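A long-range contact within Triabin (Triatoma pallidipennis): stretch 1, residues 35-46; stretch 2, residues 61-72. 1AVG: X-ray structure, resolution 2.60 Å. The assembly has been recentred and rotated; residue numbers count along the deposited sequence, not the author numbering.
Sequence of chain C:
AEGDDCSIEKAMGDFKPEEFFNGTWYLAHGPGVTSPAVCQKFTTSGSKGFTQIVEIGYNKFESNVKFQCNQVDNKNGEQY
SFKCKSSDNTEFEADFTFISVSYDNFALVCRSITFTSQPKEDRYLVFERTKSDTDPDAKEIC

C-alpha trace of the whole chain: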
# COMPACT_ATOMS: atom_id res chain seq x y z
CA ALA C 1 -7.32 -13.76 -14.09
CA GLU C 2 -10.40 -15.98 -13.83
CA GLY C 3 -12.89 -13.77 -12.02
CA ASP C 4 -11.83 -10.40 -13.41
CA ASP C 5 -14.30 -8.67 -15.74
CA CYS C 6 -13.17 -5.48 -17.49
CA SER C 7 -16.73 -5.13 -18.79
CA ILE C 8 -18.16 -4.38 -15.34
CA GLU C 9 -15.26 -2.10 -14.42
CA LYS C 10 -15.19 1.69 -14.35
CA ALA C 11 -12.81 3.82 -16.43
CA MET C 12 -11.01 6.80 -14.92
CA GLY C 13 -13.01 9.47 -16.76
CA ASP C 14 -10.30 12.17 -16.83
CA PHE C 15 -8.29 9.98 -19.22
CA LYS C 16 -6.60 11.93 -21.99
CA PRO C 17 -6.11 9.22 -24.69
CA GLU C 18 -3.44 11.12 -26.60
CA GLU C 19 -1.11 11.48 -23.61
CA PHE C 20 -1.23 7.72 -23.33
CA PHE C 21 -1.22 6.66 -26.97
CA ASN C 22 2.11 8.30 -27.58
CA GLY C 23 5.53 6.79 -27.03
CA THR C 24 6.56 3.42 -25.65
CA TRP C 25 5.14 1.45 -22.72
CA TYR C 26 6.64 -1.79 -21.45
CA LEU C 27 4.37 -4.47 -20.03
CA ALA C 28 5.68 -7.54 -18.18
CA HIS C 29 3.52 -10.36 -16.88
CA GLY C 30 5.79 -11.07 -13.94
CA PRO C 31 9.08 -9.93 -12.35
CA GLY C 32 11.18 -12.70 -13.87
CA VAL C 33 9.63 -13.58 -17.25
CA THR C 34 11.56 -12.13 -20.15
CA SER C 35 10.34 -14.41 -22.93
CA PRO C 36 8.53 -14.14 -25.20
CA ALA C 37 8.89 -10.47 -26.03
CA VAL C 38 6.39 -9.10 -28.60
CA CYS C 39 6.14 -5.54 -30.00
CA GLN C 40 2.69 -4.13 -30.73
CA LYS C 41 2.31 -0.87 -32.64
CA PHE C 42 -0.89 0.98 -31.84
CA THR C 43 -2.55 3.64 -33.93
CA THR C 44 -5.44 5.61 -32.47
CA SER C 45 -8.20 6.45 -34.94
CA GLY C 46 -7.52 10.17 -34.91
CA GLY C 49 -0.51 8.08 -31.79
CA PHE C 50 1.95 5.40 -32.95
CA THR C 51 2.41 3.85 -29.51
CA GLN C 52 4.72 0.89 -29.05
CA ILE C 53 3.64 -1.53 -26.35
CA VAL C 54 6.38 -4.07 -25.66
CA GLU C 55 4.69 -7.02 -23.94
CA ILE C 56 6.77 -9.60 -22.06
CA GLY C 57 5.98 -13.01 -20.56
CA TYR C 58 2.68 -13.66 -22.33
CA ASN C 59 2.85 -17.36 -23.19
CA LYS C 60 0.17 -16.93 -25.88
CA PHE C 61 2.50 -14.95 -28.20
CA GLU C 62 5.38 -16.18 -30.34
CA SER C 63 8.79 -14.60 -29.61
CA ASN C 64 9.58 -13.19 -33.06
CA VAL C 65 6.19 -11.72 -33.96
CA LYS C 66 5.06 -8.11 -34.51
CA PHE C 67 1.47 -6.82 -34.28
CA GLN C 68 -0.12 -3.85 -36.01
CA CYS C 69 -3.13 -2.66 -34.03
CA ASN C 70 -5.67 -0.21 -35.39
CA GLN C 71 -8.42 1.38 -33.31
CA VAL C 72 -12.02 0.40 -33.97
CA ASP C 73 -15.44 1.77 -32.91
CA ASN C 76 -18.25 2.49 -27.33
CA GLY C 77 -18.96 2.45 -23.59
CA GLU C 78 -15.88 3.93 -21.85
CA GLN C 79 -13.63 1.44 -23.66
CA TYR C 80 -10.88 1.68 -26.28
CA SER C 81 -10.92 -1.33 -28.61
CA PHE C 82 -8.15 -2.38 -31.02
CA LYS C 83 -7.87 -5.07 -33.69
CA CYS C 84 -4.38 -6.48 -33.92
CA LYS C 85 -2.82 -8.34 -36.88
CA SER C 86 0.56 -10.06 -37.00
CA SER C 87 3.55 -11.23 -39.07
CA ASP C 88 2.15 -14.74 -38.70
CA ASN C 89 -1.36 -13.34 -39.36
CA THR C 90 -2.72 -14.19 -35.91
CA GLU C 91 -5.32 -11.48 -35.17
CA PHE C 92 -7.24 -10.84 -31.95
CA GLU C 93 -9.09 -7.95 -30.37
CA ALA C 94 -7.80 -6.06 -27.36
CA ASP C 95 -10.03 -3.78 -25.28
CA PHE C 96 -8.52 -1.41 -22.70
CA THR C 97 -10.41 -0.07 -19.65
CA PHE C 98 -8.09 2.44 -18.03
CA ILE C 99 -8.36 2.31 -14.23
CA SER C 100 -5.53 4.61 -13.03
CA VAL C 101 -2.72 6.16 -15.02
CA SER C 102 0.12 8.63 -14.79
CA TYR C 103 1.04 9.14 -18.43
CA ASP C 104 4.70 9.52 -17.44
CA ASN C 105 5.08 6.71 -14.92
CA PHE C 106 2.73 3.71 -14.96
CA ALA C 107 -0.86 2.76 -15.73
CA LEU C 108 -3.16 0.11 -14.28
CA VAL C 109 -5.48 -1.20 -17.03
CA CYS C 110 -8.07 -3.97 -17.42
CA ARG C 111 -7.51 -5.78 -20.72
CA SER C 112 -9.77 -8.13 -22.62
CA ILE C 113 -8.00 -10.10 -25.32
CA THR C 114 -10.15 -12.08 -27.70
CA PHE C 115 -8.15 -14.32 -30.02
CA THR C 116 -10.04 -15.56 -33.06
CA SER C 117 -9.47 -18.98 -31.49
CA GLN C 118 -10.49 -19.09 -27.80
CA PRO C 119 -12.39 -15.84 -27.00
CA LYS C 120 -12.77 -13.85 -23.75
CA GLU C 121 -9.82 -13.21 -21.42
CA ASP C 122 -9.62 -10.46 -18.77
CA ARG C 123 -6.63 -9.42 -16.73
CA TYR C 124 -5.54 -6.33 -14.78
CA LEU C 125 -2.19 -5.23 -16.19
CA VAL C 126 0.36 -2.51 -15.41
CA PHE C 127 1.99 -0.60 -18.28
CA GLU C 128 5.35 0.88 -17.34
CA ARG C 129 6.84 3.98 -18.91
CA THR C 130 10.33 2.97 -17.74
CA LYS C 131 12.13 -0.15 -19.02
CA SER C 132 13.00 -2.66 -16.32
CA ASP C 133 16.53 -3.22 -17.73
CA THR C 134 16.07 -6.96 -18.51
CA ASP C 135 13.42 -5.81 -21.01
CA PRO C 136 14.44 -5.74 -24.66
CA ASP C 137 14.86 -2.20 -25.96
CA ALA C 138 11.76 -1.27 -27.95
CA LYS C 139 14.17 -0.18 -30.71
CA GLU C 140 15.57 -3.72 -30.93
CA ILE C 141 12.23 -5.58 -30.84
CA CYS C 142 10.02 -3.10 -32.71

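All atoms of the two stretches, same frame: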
# COMPACT_ATOMS: atom_id res chain seq x y z
N SER C 35 10.61 -13.77 -21.65
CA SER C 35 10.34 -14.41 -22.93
C SER C 35 8.95 -15.02 -22.89
O SER C 35 8.55 -15.60 -21.88
CB SER C 35 11.38 -15.51 -23.17
OG SER C 35 12.69 -15.09 -22.82
N PRO C 36 8.17 -14.86 -23.98
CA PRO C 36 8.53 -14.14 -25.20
C PRO C 36 8.40 -12.63 -25.03
O PRO C 36 7.58 -12.16 -24.24
CB PRO C 36 7.52 -14.66 -26.22
CG PRO C 36 6.33 -14.93 -25.39
CD PRO C 36 6.91 -15.60 -24.18
N ALA C 37 9.21 -11.86 -25.76
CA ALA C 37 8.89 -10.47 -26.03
C ALA C 37 8.14 -10.30 -27.37
O ALA C 37 8.42 -11.02 -28.33
CB ALA C 37 10.15 -9.62 -26.00
N VAL C 38 7.19 -9.38 -27.41
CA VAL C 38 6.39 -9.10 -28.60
C VAL C 38 6.11 -7.59 -28.71
O VAL C 38 5.71 -6.97 -27.73
CB VAL C 38 5.08 -9.93 -28.53
CG1 VAL C 38 3.86 -9.06 -28.68
CG2 VAL C 38 5.08 -11.01 -29.58
N CYS C 39 6.40 -6.97 -29.85
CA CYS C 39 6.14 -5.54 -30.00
C CYS C 39 4.84 -5.29 -30.74
O CYS C 39 4.62 -5.82 -31.84
CB CYS C 39 7.27 -4.82 -30.73
SG CYS C 39 6.89 -3.06 -31.05
N GLN C 40 3.98 -4.47 -30.15
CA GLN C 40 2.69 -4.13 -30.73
C GLN C 40 2.68 -2.64 -31.02
O GLN C 40 2.98 -1.84 -30.14
CB GLN C 40 1.56 -4.46 -29.75
CG GLN C 40 1.49 -5.93 -29.38
CD GLN C 40 0.85 -6.17 -28.03
OE1 GLN C 40 1.04 -7.22 -27.42
NE2 GLN C 40 0.07 -5.20 -27.55
N LYS C 41 2.37 -2.27 -32.26
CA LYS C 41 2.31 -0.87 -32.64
C LYS C 41 0.86 -0.47 -32.73
O LYS C 41 0.08 -1.08 -33.45
CB LYS C 41 3.04 -0.65 -33.95
CG LYS C 41 4.54 -0.86 -33.78
CD LYS C 41 5.28 -1.12 -35.07
CE LYS C 41 6.75 -1.37 -34.76
NZ LYS C 41 7.59 -1.69 -35.94
N PHE C 42 0.48 0.49 -31.89
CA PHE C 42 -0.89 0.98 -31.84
C PHE C 42 -1.06 2.29 -32.57
O PHE C 42 -0.17 3.16 -32.57
CB PHE C 42 -1.35 1.15 -30.38
CG PHE C 42 -1.68 -0.14 -29.68
CD1 PHE C 42 -0.68 -1.05 -29.36
CD2 PHE C 42 -2.99 -0.45 -29.37
CE1 PHE C 42 -0.98 -2.26 -28.72
CE2 PHE C 42 -3.30 -1.66 -28.73
CZ PHE C 42 -2.29 -2.56 -28.41
N THR C 43 -2.21 2.43 -33.21
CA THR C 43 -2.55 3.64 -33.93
C THR C 43 -4.00 3.98 -33.58
O THR C 43 -4.93 3.19 -33.80
CB THR C 43 -2.28 3.49 -35.46
OG1 THR C 43 -3.01 4.46 -36.20
CG2 THR C 43 -2.62 2.09 -35.94
N THR C 44 -4.15 5.12 -32.90
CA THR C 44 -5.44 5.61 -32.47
C THR C 44 -6.15 6.26 -33.65
O THR C 44 -5.55 7.04 -34.39
CB THR C 44 -5.30 6.64 -31.31
OG1 THR C 44 -6.59 7.11 -30.89
CG2 THR C 44 -4.44 7.83 -31.73
N SER C 45 -7.41 5.90 -33.84
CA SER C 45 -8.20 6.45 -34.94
C SER C 45 -8.43 7.93 -34.67
O SER C 45 -9.41 8.32 -34.04
CB SER C 45 -9.52 5.69 -35.07
N GLY C 46 -7.46 8.73 -35.09
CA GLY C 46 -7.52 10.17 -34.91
C GLY C 46 -6.16 10.81 -35.15
O GLY C 46 -5.72 10.92 -36.30
N PHE C 61 1.83 -15.56 -27.05
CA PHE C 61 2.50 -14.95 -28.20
C PHE C 61 3.82 -15.63 -28.59
O PHE C 61 4.55 -16.13 -27.74
CB PHE C 61 2.79 -13.47 -27.94
CG PHE C 61 1.56 -12.61 -27.81
CD1 PHE C 61 0.40 -12.91 -28.50
CD2 PHE C 61 1.58 -11.49 -27.00
CE1 PHE C 61 -0.73 -12.11 -28.38
CE2 PHE C 61 0.45 -10.68 -26.87
CZ PHE C 61 -0.70 -10.99 -27.56
N GLU C 62 4.14 -15.61 -29.88
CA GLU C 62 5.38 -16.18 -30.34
C GLU C 62 6.45 -15.09 -30.19
O GLU C 62 6.17 -13.92 -30.42
CB GLU C 62 5.25 -16.62 -31.80
CG GLU C 62 5.77 -18.02 -32.05
CD GLU C 62 5.13 -19.03 -31.13
OE1 GLU C 62 3.88 -19.06 -31.06
OE2 GLU C 62 5.87 -19.79 -30.46
N SER C 63 7.66 -15.50 -29.83
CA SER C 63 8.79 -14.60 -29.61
C SER C 63 9.24 -13.63 -30.70
O SER C 63 9.74 -12.54 -30.40
CB SER C 63 10.01 -15.41 -29.17
OG SER C 63 10.27 -16.45 -30.10
N ASN C 64 9.15 -14.05 -31.96
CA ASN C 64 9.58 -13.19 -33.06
C ASN C 64 8.44 -12.66 -33.90
O ASN C 64 8.53 -12.63 -35.13
CB ASN C 64 10.56 -13.94 -33.96
CG ASN C 64 11.96 -13.98 -33.39
OD1 ASN C 64 12.67 -12.97 -33.40
ND2 ASN C 64 12.36 -15.14 -32.90
N VAL C 65 7.36 -12.22 -33.25
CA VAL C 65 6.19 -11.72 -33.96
C VAL C 65 5.84 -10.26 -33.63
O VAL C 65 5.93 -9.83 -32.49
CB VAL C 65 4.97 -12.61 -33.67
CG1 VAL C 65 3.75 -12.08 -34.37
CG2 VAL C 65 5.25 -14.04 -34.10
N LYS C 66 5.45 -9.51 -34.66
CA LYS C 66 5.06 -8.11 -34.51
C LYS C 66 3.57 -7.96 -34.81
O LYS C 66 3.05 -8.64 -35.69
CB LYS C 66 5.85 -7.25 -35.48
CG LYS C 66 7.33 -7.20 -35.22
CD LYS C 66 7.95 -6.08 -36.02
CE LYS C 66 7.45 -4.72 -35.53
NZ LYS C 66 5.99 -4.42 -35.72
N PHE C 67 2.90 -7.07 -34.08
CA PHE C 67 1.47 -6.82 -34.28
C PHE C 67 1.18 -5.38 -34.63
O PHE C 67 1.76 -4.46 -34.05
CB PHE C 67 0.69 -7.15 -33.01
CG PHE C 67 0.75 -8.58 -32.61
CD1 PHE C 67 1.79 -9.04 -31.81
CD2 PHE C 67 -0.21 -9.47 -33.05
CE1 PHE C 67 1.85 -10.38 -31.45
CE2 PHE C 67 -0.15 -10.80 -32.69
CZ PHE C 67 0.89 -11.26 -31.89
N GLN C 68 0.30 -5.18 -35.61
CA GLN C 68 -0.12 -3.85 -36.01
C GLN C 68 -1.57 -3.73 -35.56
O GLN C 68 -2.43 -4.48 -36.03
CB GLN C 68 0.00 -3.65 -37.53
CG GLN C 68 1.28 -2.92 -37.97
CD GLN C 68 1.36 -1.47 -37.46
OE1 GLN C 68 0.36 -0.88 -37.05
NE2 GLN C 68 2.56 -0.90 -37.51
N CYS C 69 -1.81 -2.85 -34.59
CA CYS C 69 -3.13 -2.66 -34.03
C CYS C 69 -3.74 -1.34 -34.45
O CYS C 69 -3.14 -0.29 -34.28
CB CYS C 69 -3.07 -2.69 -32.50
SG CYS C 69 -2.29 -4.18 -31.80
N ASN C 70 -4.97 -1.40 -34.95
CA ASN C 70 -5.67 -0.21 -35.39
C ASN C 70 -6.95 -0.08 -34.58
O ASN C 70 -7.65 -1.08 -34.36
CB ASN C 70 -6.00 -0.31 -36.88
CG ASN C 70 -5.44 0.85 -37.68
OD1 ASN C 70 -4.77 0.65 -38.69
ND2 ASN C 70 -5.71 2.07 -37.23
N GLN C 71 -7.22 1.13 -34.11
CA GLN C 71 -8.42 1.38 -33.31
C GLN C 71 -9.73 1.23 -34.07
O GLN C 71 -9.85 1.67 -35.22
CB GLN C 71 -8.35 2.76 -32.67
CG GLN C 71 -9.47 3.01 -31.67
CD GLN C 71 -9.41 4.38 -31.02
OE1 GLN C 71 -8.67 5.27 -31.47
NE2 GLN C 71 -10.19 4.57 -29.97
N VAL C 72 -10.70 0.63 -33.40
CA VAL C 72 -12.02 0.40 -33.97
C VAL C 72 -13.09 1.12 -33.13
O VAL C 72 -12.78 1.70 -32.09
CB VAL C 72 -12.34 -1.11 -34.05
CG1 VAL C 72 -11.33 -1.81 -34.93
CG2 VAL C 72 -12.35 -1.74 -32.67

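The contact is built first from backbone. Strand 37-43 and the strand through Phe-67 and Asn-70 run parallel, their directions 20° apart, and a ladder of hydrogen bonds zigzags between them. Phe-67 N donates to Cys-39 O at 3.1 Å, Lys-41 N to Phe-67 O at 2.9 Å, Cys-69 N to Lys-41 O at 2.8 Å, Thr-43 N to Cys-69 O at 3.1 Å, and Gln-71 N to Thr-43 O at 3.1 Å. The pattern is the parallel rule: odd-numbered residues on both strands supply the bonds, while Gln-40 and Phe-42 sit between them and offer CA hydrogens instead, Gln-40 CA lying 3.5 Å from Phe-67 O and Phe-42 CA 3.6 Å from Cys-69 O.

Where the ladder ends, a side chain carries it on. Gln-71, with chi1 and chi2 both t, reaches across so that its OE1 accepts from Thr-44 OG1 and Ser-45 N, both at 2.8 Å. A long amide suits this place because one carbonyl oxygen can serve both a hydroxyl and a backbone NH just past the strand, although Thr-44 and Ser-45 are poorly ordered.

The sheet has two characters. On the face of Gln-40, Phe-42, Phe-67 and Cys-69, all buried, the packing is tight. Cys-69 lies over one face of the Phe-42 ring, its SG 4.0 Å and its CB 3.9 Å from the ring centroid; this cysteine is also bonded covalently elsewhere in the structure. Gln-40 CG packs 3.9 Å from Phe-67 CB.

The face of Lys-41, Gln-68, Thr-43 and Asn-70 is more open, and its residues are polar or amphipathic. The aliphatic part of Lys-41 runs along the ends of the Gln-68 and Lys-66 side chains, its CB 3.6 Å from Gln-68 NE2, and Thr-43 CG2 approaches Asn-70 ND2 at 3.3 Å. One feature is not attractive: Lys-41 NZ and Lys-66 NZ are only 3.2 Å apart, two like charges, though Lys-41 NZ is hydrogen-bonded elsewhere in the structure.

Ahead of the ladder, packing takes over. Val-38 points toward the second stretch; its CG1 lies 3.7 Å from both Phe-61 CD2 and Phe-67 CE1, and its CG2 3.8 Å from Phe-67 CE1 and 4.4 Å from Val-65 CB. A branched side chain fills the space between two rings and the type I turn from Glu-62 to Val-65. Pro-36, after a cis peptide bond, rests its CB 3.6 Å from Ser-63 CA. Altogether the stretches bury 943 Å², both sides summed.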